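Local coordinates for NO-binding heme-dependent sensor protein (Shewanella oneidensis, PDB 4U9B) that probably senses nitric oxide through a bound heme, which carries the gas on its iron, and also binds a zinc ion, at residues Val8-Val13 with Cys17-Trp22; Gly120-Leu123 with Gln127-Leu130; Gly144-Ala149 with Cys172-Glu177. One frame throughout, in Å; residues are numbered along the deposited sequence.

Interactions 2 and 3 lie on the same side of the chain's centre, their centres about 10 Å apart, and share one antiparallel sheet: backbone bonds run from Ile176 N to Ile128 O (2.8 Å) and from Leu174 N to Leu130 O (2.9 Å). Interaction 3 touches the heme directly and includes a zinc ligand, whereas in interaction 2 the side chain of Leu130 comes within about 5 Å of the heme. Interaction 1 belongs to the helical part on the opposite side. Its centre is about 25 Å from that of interaction 3 and about 35 Å from that of interaction 2, and the side chain of Leu9 stays about 11 Å from the heme.

Interaction 1: residues Val8-Val13 with Cys17-Trp22; sequences VLEDMV and CGMSVW
Val13 O accepts a short hydrogen bond from Cys17 N at 2.6 Å, the nitrogen nearly in line with the carbonyl but its N-H pointing well off that line, and a weak one from Gly18 N, as the backbone leaves helix 3-17 and turns into helix 19-29. Beyond this turn the contact is dominated by the indole of Trp22, which reaches back across the flank of the first helix. Its CG is anti to the backbone N (chi1 171°), which brings the ring against Leu9, Glu10 and Val13. Glu10 lies over one face: its CG stands 3.5 Å from the centroid of the five-membered ring, only 12° off the ring normal, in a CH-pi contact. The extended Glu10 chain then continues across the indole at about a right angle to the tryptophan side chain and sets its carboxylate almost parallel to the ring, the two planes 14° apart. Glu10 CD is 3.5 Å from Trp22 NE1, while OE1 meets the methyl group of Met19, whose chain is bent.

This is a tight turn between two consecutive helices in the N-terminal helical part of the H-NOX fold. Gly18, with positive phi, ends the first helix and takes the N-cap position of the second. Inside the corner, Val13 CB packs 3.9 Å from Trp22 CE3, and Val13 CG1 approaches Val21 CG1 at 4.1 Å. Farther along, Leu9 CG comes within 4.0 Å of Trp22 CZ3 at the six-membered part of the indole; the same leucine also touches Leu47 and Ile50 of helix 44-58 and Phe69 of helix 62-80.

Interaction 2: residues Gly120-Leu123 with Gln127-Leu130; sequences GQLL and QIAL
Leu122 and Ile128 face each other across a non-hydrogen-bonded pair, and their side chains meet at a slant, with Leu122 CD1 3.9 Å from Ile128 CG1. Leu122 leaves the backbone with CG anti to N (chi1 -178°), an orientation that leads its CD1 branch back toward the partner strand, where it also lies near Gln127 O. On the same face Leu130 bends its CD1 over the neighbouring strand to within 3.7 Å of Gly120 CA, lying against bare backbone because the glycine has no side chain. The other face carries Gln121 and Ala129, a hydrogen-bonded pair. The Gln121 chain is bent and its end leads away from the partner strand, while Leu123 swings CD1 to 4.1 Å from Ala129 CB.

The two strands, 117-122 and 128-133, form a beta hairpin at an edge of the four-stranded antiparallel sheet of the H-NOX fold. Their short segments run at 166° to each other. Gln121 and Ala129 exchange a reciprocal pair of bonds: Ala129 N to Gln121 O is 2.8 Å and lies in the carbonyl plane, whereas Gln121 N to Ala129 O, at 2.9 Å, has its donor tilted 25° from the carbonyl plane of Ala129. Nearer the turn, Leu123 N donates to Gln127 O at 2.8 Å, almost straight on to the carbonyl. In the turn, Asn125 OD1 accepts from Gln127 N, and the Gln127 amide uses NE2 to bond Glu177 OE1 on the adjoining strand. Met96, Thr92 and Val95 of helix 91-96 pack against the face that bears Leu122, Ile128 and Leu130.

Interaction 3: residues Gly144-Ala149 with Cys172-Glu177; sequences GLLFGA and CMLIIE. With ZN (zinc ion), chain D; HEM (protoporphyrin IX containing Fe), chain B.
Leu146 carries the whole contact with the strand through its two methyl groups. CD1 touches both Leu174 CD2, at 3.8 Å, and Ile176 CD1, while CD2 reaches Ile176 CD1, also at 3.8 Å; Leu146 meets both side chains at a slant. With CG anti to its carbonyl carbon (chi1 -73°), Leu146 projects its fork from the helix against the ends of these two residues, which lie two positions apart along the strand and point to the same face of the sheet. The CD2 branch has a second task, resting 3.5 Å from HEM CBB, the end of a vinyl group, so that one leucine is wedged between sheet and cofactor. One residue earlier, Leu145 CD1 lies over the porphyrin at 3.5 Å from HEM C1B, near the methine carbon CHB. Ala149, one helical turn beyond, brings its CB to 4.2 Å from HEM CBB. Leu145 and Leu146 thus belong to the heme pocket, and the strand residues back Leu146 from the sheet side.

At the start of the strand, Cys172 SG binds the zinc ion at 2.3 Å, with Cys139, His161 and Cys164 completing the site. Since Cys139 opens helix 139-152 and Cys172 opens strand 172-179, the metal ties together the beginnings of the two elements that Leu146 joins farther along. Strand 172-179 runs between strands 128-133 and 156-163, and Leu146 also touches Leu130 and Ile159 on these. Val95 and Phe91 of helix 91-96 pack on Ile176, while Leu73 and Phe74 of helix 62-80 lie against Leu145.

Interaction 1: residues Val8-Val13 with Cys17-Trp22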
loop_
_atom_site.group_PDB
_atom_site.type_symbol
_atom_site.label_atom_id
_atom_site.label_comp_id
_atom_site.label_asym_id
_atom_site.label_seq_id
_atom_site.Cartn_x
_atom_site.Cartn_y
_atom_site.Cartn_z
ATOM N N VAL A 8 7.870 -6.895 2.845
ATOM C CA VAL A 8 8.274 -5.860 1.904
ATOM C C VAL A 8 8.822 -4.660 2.675
ATOM O O VAL A 8 9.769 -4.014 2.230
ATOM C CB VAL A 8 7.109 -5.426 0.989
ATOM C CG1 VAL A 8 7.559 -4.334 0.036
ATOM C CG2 VAL A 8 6.587 -6.617 0.197
ATOM N N LEU A 9 8.239 -4.372 3.836
ATOM C CA LEU A 9 8.745 -3.297 4.682
ATOM C C LEU A 9 10.171 -3.618 5.109
ATOM O O LEU A 9 11.030 -2.738 5.121
ATOM C CB LEU A 9 7.852 -3.085 5.910
ATOM C CG LEU A 9 8.269 -1.953 6.858
ATOM C CD1 LEU A 9 8.186 -0.603 6.167
ATOM C CD2 LEU A 9 7.418 -1.949 8.118
ATOM N N GLU A 10 10.427 -4.881 5.443
ATOM C CA GLU A 10 11.774 -5.303 5.817
ATOM C C GLU A 10 12.745 -5.031 4.673
ATOM O O GLU A 10 13.825 -4.479 4.889
ATOM C CB GLU A 10 11.817 -6.788 6.193
ATOM C CG GLU A 10 13.204 -7.248 6.673
ATOM C CD GLU A 10 13.278 -8.731 6.963
ATOM O OE1 GLU A 10 14.404 -9.276 6.962
ATOM O OE2 GLU A 10 12.221 -9.353 7.197
ATOM N N ASP A 11 12.360 -5.419 3.459
ATOM C CA ASP A 11 13.196 -5.186 2.287
ATOM C C ASP A 11 13.559 -3.710 2.168
ATOM O O ASP A 11 14.692 -3.364 1.845
ATOM C CB ASP A 11 12.492 -5.654 1.008
ATOM C CG ASP A 11 12.365 -7.165 0.925
ATOM O OD1 ASP A 11 13.085 -7.867 1.665
ATOM O OD2 ASP A 11 11.551 -7.651 0.112
ATOM N N MET A 12 12.594 -2.843 2.446
ATOM C CA MET A 12 12.805 -1.407 2.318
ATOM C C MET A 12 13.725 -0.883 3.421
ATOM O O MET A 12 14.708 -0.194 3.140
ATOM C CB MET A 12 11.464 -0.674 2.348
ATOM C CG MET A 12 11.557 0.788 1.958
ATOM S SD MET A 12 9.951 1.600 1.878
ATOM C CE MET A 12 10.402 3.133 1.066
ATOM N N VAL A 13 13.409 -1.219 4.669
ATOM C CA VAL A 13 14.184 -0.753 5.817
ATOM C C VAL A 13 15.614 -1.287 5.768
ATOM O O VAL A 13 16.571 -0.523 5.891
ATOM C CB VAL A 13 13.521 -1.174 7.149
ATOM C CG1 VAL A 13 14.416 -0.832 8.347
ATOM C CG2 VAL A 13 12.159 -0.508 7.294
ATOM N N CYS A 17 18.586 1.102 5.655
ATOM C CA CYS A 17 19.105 1.368 6.997
ATOM C C CYS A 17 19.928 0.215 7.575
ATOM O O CYS A 17 20.629 0.391 8.572
ATOM C CB CYS A 17 17.944 1.689 7.940
ATOM S SG CYS A 17 16.854 3.013 7.354
ATOM N N GLY A 18 19.835 -0.960 6.958
ATOM C CA GLY A 18 20.594 -2.116 7.404
ATOM C C GLY A 18 19.791 -3.014 8.320
ATOM O O GLY A 18 18.785 -2.597 8.894
ATOM N N MET A 19 20.242 -4.256 8.454
ATOM C CA MET A 19 19.509 -5.261 9.212
ATOM C C MET A 19 19.443 -4.923 10.712
ATOM O O MET A 19 18.428 -5.202 11.357
ATOM C CB MET A 19 20.144 -6.644 8.968
ATOM C CG MET A 19 19.473 -7.829 9.667
ATOM S SD MET A 19 17.746 -8.099 9.270
ATOM C CE MET A 19 17.915 -8.729 7.618
ATOM N N SER A 20 20.503 -4.329 11.267
ATOM C CA SER A 20 20.533 -3.995 12.694
ATOM C C SER A 20 19.412 -3.020 13.046
ATOM O O SER A 20 18.766 -3.141 14.091
ATOM C CB SER A 20 21.905 -3.411 13.104
ATOM O OG SER A 20 22.173 -2.158 12.495
ATOM N N VAL A 21 19.182 -2.054 12.167
ATOM C CA VAL A 21 18.078 -1.116 12.327
ATOM C C VAL A 21 16.726 -1.828 12.296
ATOM O O VAL A 21 15.852 -1.553 13.120
ATOM C CB VAL A 21 18.121 -0.037 11.229
ATOM C CG1 VAL A 21 16.838 0.786 11.215
ATOM C CG2 VAL A 21 19.335 0.855 11.433
ATOM N N TRP A 22 16.552 -2.739 11.345
ATOM C CA TRP A 22 15.324 -3.517 11.269
ATOM C C TRP A 22 15.120 -4.337 12.540
ATOM O O TRP A 22 14.027 -4.352 13.103
ATOM C CB TRP A 22 15.331 -4.432 10.040
ATOM C CG TRP A 22 14.194 -5.402 10.028
ATOM C CD1 TRP A 22 14.258 -6.742 10.278
ATOM C CD2 TRP A 22 12.815 -5.109 9.765
ATOM N NE1 TRP A 22 13.007 -7.301 10.184
ATOM C CE2 TRP A 22 12.105 -6.320 9.873
ATOM C CE3 TRP A 22 12.114 -3.939 9.453
ATOM C CZ2 TRP A 22 10.729 -6.396 9.672
ATOM C CZ3 TRP A 22 10.748 -4.020 9.257
ATOM C CH2 TRP A 22 10.071 -5.239 9.366
#

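Interaction 2: residues Gly120-Leu123 with Gln127-Leu130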
loop_
_atom_site.group_PDB
_atom_site.type_symbol
_atom_site.label_atom_id
_atom_site.label_comp_id
_atom_site.label_asym_id
_atom_site.label_seq_id
_atom_site.Cartn_x
_atom_site.Cartn_y
_atom_site.Cartn_z
ATOM N N GLY A 120 -13.686 2.067 -7.951
ATOM C CA GLY A 120 -13.224 2.934 -9.016
ATOM C C GLY A 120 -14.294 3.224 -10.046
ATOM O O GLY A 120 -15.057 2.340 -10.432
ATOM N N GLN A 121 -14.351 4.480 -10.474
ATOM C CA GLN A 121 -15.186 4.887 -11.597
ATOM C C GLN A 121 -14.308 5.514 -12.667
ATOM O O GLN A 121 -13.528 6.424 -12.383
ATOM C CB GLN A 121 -16.269 5.874 -11.151
ATOM C CG GLN A 121 -17.339 5.264 -10.262
ATOM C CD GLN A 121 -18.116 4.160 -10.958
ATOM O OE1 GLN A 121 -18.313 4.194 -12.173
ATOM N NE2 GLN A 121 -18.554 3.167 -10.191
ATOM N N LEU A 122 -14.423 5.011 -13.893
ATOM C CA LEU A 122 -13.776 5.636 -15.038
ATOM C C LEU A 122 -14.701 6.718 -15.572
ATOM O O LEU A 122 -15.814 6.433 -16.010
ATOM C CB LEU A 122 -13.458 4.609 -16.128
ATOM C CG LEU A 122 -12.736 5.156 -17.367
ATOM C CD1 LEU A 122 -11.391 5.766 -16.998
ATOM C CD2 LEU A 122 -12.550 4.069 -18.416
ATOM N N LEU A 123 -14.237 7.960 -15.522
ATOM C CA LEU A 123 -15.055 9.100 -15.905
ATOM C C LEU A 123 -14.897 9.374 -17.401
ATOM O O LEU A 123 -13.891 8.989 -17.991
ATOM C CB LEU A 123 -14.666 10.324 -15.072
ATOM C CG LEU A 123 -14.651 10.078 -13.559
ATOM C CD1 LEU A 123 -14.182 11.320 -12.803
ATOM C CD2 LEU A 123 -16.022 9.631 -13.062
ATOM N N GLN A 127 -10.437 10.455 -16.536
ATOM C CA GLN A 127 -9.919 10.466 -15.174
ATOM C C GLN A 127 -10.556 9.298 -14.435
ATOM O O GLN A 127 -11.648 8.856 -14.792
ATOM C CB GLN A 127 -10.219 11.790 -14.464
ATOM C CG GLN A 127 -9.537 12.999 -15.086
ATOM C CD GLN A 127 -9.839 14.291 -14.343
ATOM O OE1 GLN A 127 -10.852 14.402 -13.652
ATOM N NE2 GLN A 127 -8.958 15.275 -14.484
ATOM N N ILE A 128 -9.862 8.788 -13.421
ATOM C CA ILE A 128 -10.385 7.716 -12.586
ATOM C C ILE A 128 -10.697 8.260 -11.200
ATOM O O ILE A 128 -9.833 8.847 -10.560
ATOM C CB ILE A 128 -9.381 6.551 -12.462
ATOM C CG1 ILE A 128 -9.033 5.992 -13.844
ATOM C CG2 ILE A 128 -9.946 5.443 -11.570
ATOM C CD1 ILE A 128 -7.806 5.095 -13.851
ATOM N N ALA A 129 -11.934 8.067 -10.751
ATOM C CA ALA A 129 -12.337 8.440 -9.399
ATOM C C ALA A 129 -12.285 7.217 -8.496
ATOM O O ALA A 129 -13.094 6.300 -8.631
ATOM C CB ALA A 129 -13.730 9.039 -9.401
ATOM N N LEU A 130 -11.326 7.212 -7.576
ATOM C CA LEU A 130 -11.095 6.066 -6.711
ATOM C C LEU A 130 -11.479 6.379 -5.270
ATOM O O LEU A 130 -10.835 7.194 -4.610
ATOM C CB LEU A 130 -9.629 5.639 -6.790
ATOM C CG LEU A 130 -9.317 4.205 -6.355
ATOM C CD1 LEU A 130 -10.015 3.189 -7.255
ATOM C CD2 LEU A 130 -7.820 3.968 -6.362
#

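Interaction 3: residues Gly144-Ala149 with Cys172-Glu177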
loop_
_atom_site.group_PDB
_atom_site.type_symbol
_atom_site.label_atom_id
_atom_site.label_comp_id
_atom_site.label_asym_id
_atom_site.label_seq_id
_atom_site.Cartn_x
_atom_site.Cartn_y
_atom_site.Cartn_z
ATOM N N GLY A 144 0.496 5.884 -2.804
ATOM C CA GLY A 144 1.814 5.387 -3.153
ATOM C C GLY A 144 1.750 4.196 -4.091
ATOM O O GLY A 144 2.472 4.143 -5.087
ATOM N N LEU A 145 0.881 3.242 -3.772
ATOM C CA LEU A 145 0.705 2.047 -4.598
ATOM C C LEU A 145 0.248 2.388 -6.014
ATOM O O LEU A 145 0.647 1.731 -6.977
ATOM C CB LEU A 145 -0.301 1.099 -3.944
ATOM C CG LEU A 145 0.276 0.237 -2.821
ATOM C CD1 LEU A 145 -0.816 -0.252 -1.892
ATOM C CD2 LEU A 145 1.042 -0.932 -3.412
ATOM N N LEU A 146 -0.593 3.408 -6.136
ATOM C CA LEU A 146 -1.065 3.843 -7.444
ATOM C C LEU A 146 0.090 4.390 -8.271
ATOM O O LEU A 146 0.199 4.101 -9.462
ATOM C CB LEU A 146 -2.166 4.894 -7.294
ATOM C CG LEU A 146 -3.516 4.344 -6.827
ATOM C CD1 LEU A 146 -4.383 5.458 -6.264
ATOM C CD2 LEU A 146 -4.232 3.645 -7.978
ATOM N N PHE A 147 0.957 5.172 -7.638
ATOM C CA PHE A 147 2.136 5.690 -8.322
ATOM C C PHE A 147 3.071 4.544 -8.695
ATOM O O PHE A 147 3.696 4.560 -9.755
ATOM C CB PHE A 147 2.865 6.712 -7.447
ATOM C CG PHE A 147 2.239 8.077 -7.456
ATOM C CD1 PHE A 147 2.292 8.870 -8.594
ATOM C CD2 PHE A 147 1.614 8.577 -6.327
ATOM C CE1 PHE A 147 1.721 10.128 -8.606
ATOM C CE2 PHE A 147 1.045 9.841 -6.335
ATOM C CZ PHE A 147 1.098 10.614 -7.476
ATOM N N GLY A 148 3.162 3.550 -7.817
ATOM C CA GLY A 148 3.967 2.374 -8.089
ATOM C C GLY A 148 3.438 1.621 -9.294
ATOM O O GLY A 148 4.204 1.189 -10.156
ATOM N N ALA A 149 2.120 1.465 -9.349
ATOM C CA ALA A 149 1.471 0.785 -10.462
ATOM C C ALA A 149 1.659 1.577 -11.750
ATOM O O ALA A 149 1.814 1.004 -12.824
ATOM C CB ALA A 149 -0.007 0.587 -10.175
ATOM N N CYS A 172 -11.866 8.548 1.543
ATOM C CA CYS A 172 -11.007 9.381 0.713
ATOM C C CYS A 172 -11.447 9.269 -0.734
ATOM O O CYS A 172 -11.976 8.240 -1.154
ATOM C CB CYS A 172 -9.541 8.969 0.831
ATOM S SG CYS A 172 -8.910 8.913 2.509
ATOM N N MET A 173 -11.214 10.337 -1.485
ATOM C CA MET A 173 -11.471 10.359 -2.916
ATOM C C MET A 173 -10.188 10.736 -3.637
ATOM O O MET A 173 -9.694 11.857 -3.505
ATOM C CB MET A 173 -12.587 11.348 -3.254
ATOM C CG MET A 173 -13.025 11.313 -4.708
ATOM S SD MET A 173 -13.536 9.667 -5.260
ATOM C CE MET A 173 -14.805 9.291 -4.055
ATOM N N LEU A 174 -9.639 9.775 -4.371
ATOM C CA LEU A 174 -8.425 9.983 -5.142
ATOM C C LEU A 174 -8.771 10.066 -6.621
ATOM O O LEU A 174 -9.171 9.074 -7.229
ATOM C CB LEU A 174 -7.417 8.856 -4.892
ATOM C CG LEU A 174 -6.661 8.902 -3.558
ATOM C CD1 LEU A 174 -7.592 8.690 -2.379
ATOM C CD2 LEU A 174 -5.545 7.871 -3.540
ATOM N N ILE A 175 -8.632 11.259 -7.187
ATOM C CA ILE A 175 -8.868 11.463 -8.608
ATOM C C ILE A 175 -7.551 11.302 -9.346
ATOM O O ILE A 175 -6.603 12.055 -9.119
ATOM C CB ILE A 175 -9.467 12.852 -8.903
ATOM C CG1 ILE A 175 -10.731 13.081 -8.070
ATOM C CG2 ILE A 175 -9.760 13.006 -10.395
ATOM C CD1 ILE A 175 -11.803 12.017 -8.242
ATOM N N ILE A 176 -7.503 10.310 -10.224
ATOM C CA ILE A 176 -6.304 9.998 -10.984
ATOM C C ILE A 176 -6.442 10.494 -12.419
ATOM O O ILE A 176 -7.374 10.112 -13.130
ATOM C CB ILE A 176 -6.026 8.482 -10.993
ATOM C CG1 ILE A 176 -6.048 7.922 -9.566
ATOM C CG2 ILE A 176 -4.683 8.186 -11.653
ATOM C CD1 ILE A 176 -6.334 6.443 -9.507
ATOM N N GLU A 177 -5.515 11.355 -12.828
ATOM C CA GLU A 177 -5.453 11.833 -14.202
ATOM C C GLU A 177 -4.230 11.250 -14.897
ATOM O O GLU A 177 -3.100 11.450 -14.451
ATOM C CB GLU A 177 -5.405 13.360 -14.245
ATOM C CG GLU A 177 -5.421 13.931 -15.656
ATOM C CD GLU A 177 -5.459 15.445 -15.673
ATOM O OE1 GLU A 177 -6.544 16.009 -15.922
ATOM O OE2 GLU A 177 -4.404 16.072 -15.440
HETATM ZN ZN ZN D . -7.003 10.214 2.551
HETATM C CHA HEM B . -3.365 -4.222 1.377
HETATM C CHB HEM B . -4.409 -0.808 -1.891
HETATM C CHC HEM B . -2.553 -3.541 -5.409
HETATM C CHD HEM B . -2.637 -7.316 -2.365
HETATM C C1A HEM B . -3.630 -3.000 0.808
HETATM C C2A HEM B . -3.657 -1.722 1.491
HETATM C C3A HEM B . -3.943 -0.786 0.581
HETATM C C4A HEM B . -4.107 -1.432 -0.702
HETATM C CMA HEM B . -4.078 0.727 0.820
HETATM C CAA HEM B . -3.402 -1.484 2.998
HETATM C CBA HEM B . -4.549 -2.041 3.844
HETATM C CGA HEM B . -5.682 -1.057 4.034
HETATM O O1A HEM B . -6.665 -1.413 4.742
HETATM O O2A HEM B . -5.628 0.080 3.495
HETATM C C1B HEM B . -3.951 -1.213 -3.120
HETATM C C2B HEM B . -3.894 -0.400 -4.314
HETATM C C3B HEM B . -3.389 -1.162 -5.303
HETATM C C4B HEM B . -3.094 -2.468 -4.739
HETATM C CMB HEM B . -4.387 1.065 -4.341
HETATM C CAB HEM B . -3.091 -0.817 -6.781
HETATM C CBB HEM B . -2.948 0.431 -7.238
HETATM C C1C HEM B . -2.415 -4.815 -4.895
HETATM C C2C HEM B . -1.910 -5.962 -5.614
HETATM C C3C HEM B . -1.933 -7.024 -4.800
HETATM C C4C HEM B . -2.450 -6.575 -3.513
HETATM C CMC HEM B . -1.440 -5.936 -7.084
HETATM C CAC HEM B . -1.455 -8.437 -5.225
HETATM C CBC HEM B . -1.704 -9.543 -4.516
HETATM C C1D HEM B . -2.737 -6.819 -1.084
HETATM C C2D HEM B . -2.510 -7.600 0.109
HETATM C C3D HEM B . -2.736 -6.638 1.273
HETATM C C4D HEM B . -3.082 -5.371 0.674
HETATM C CMD HEM B . -2.109 -9.086 0.195
HETATM C CAD HEM B . -2.618 -6.945 2.775
HETATM C CBD HEM B . -3.962 -7.414 3.325
HETATM C CGD HEM B . -3.810 -7.695 4.797
HETATM O O1D HEM B . -2.844 -7.162 5.397
HETATM O O2D HEM B . -4.646 -8.444 5.371
HETATM N NA HEM B . -3.901 -2.785 -0.533
HETATM N NB HEM B . -3.455 -2.463 -3.410
HETATM N NC HEM B . -2.736 -5.226 -3.615
HETATM N ND HEM B . -3.071 -5.517 -0.713
HETATM FE FE HEM B . -3.488 -4.051 -2.088
#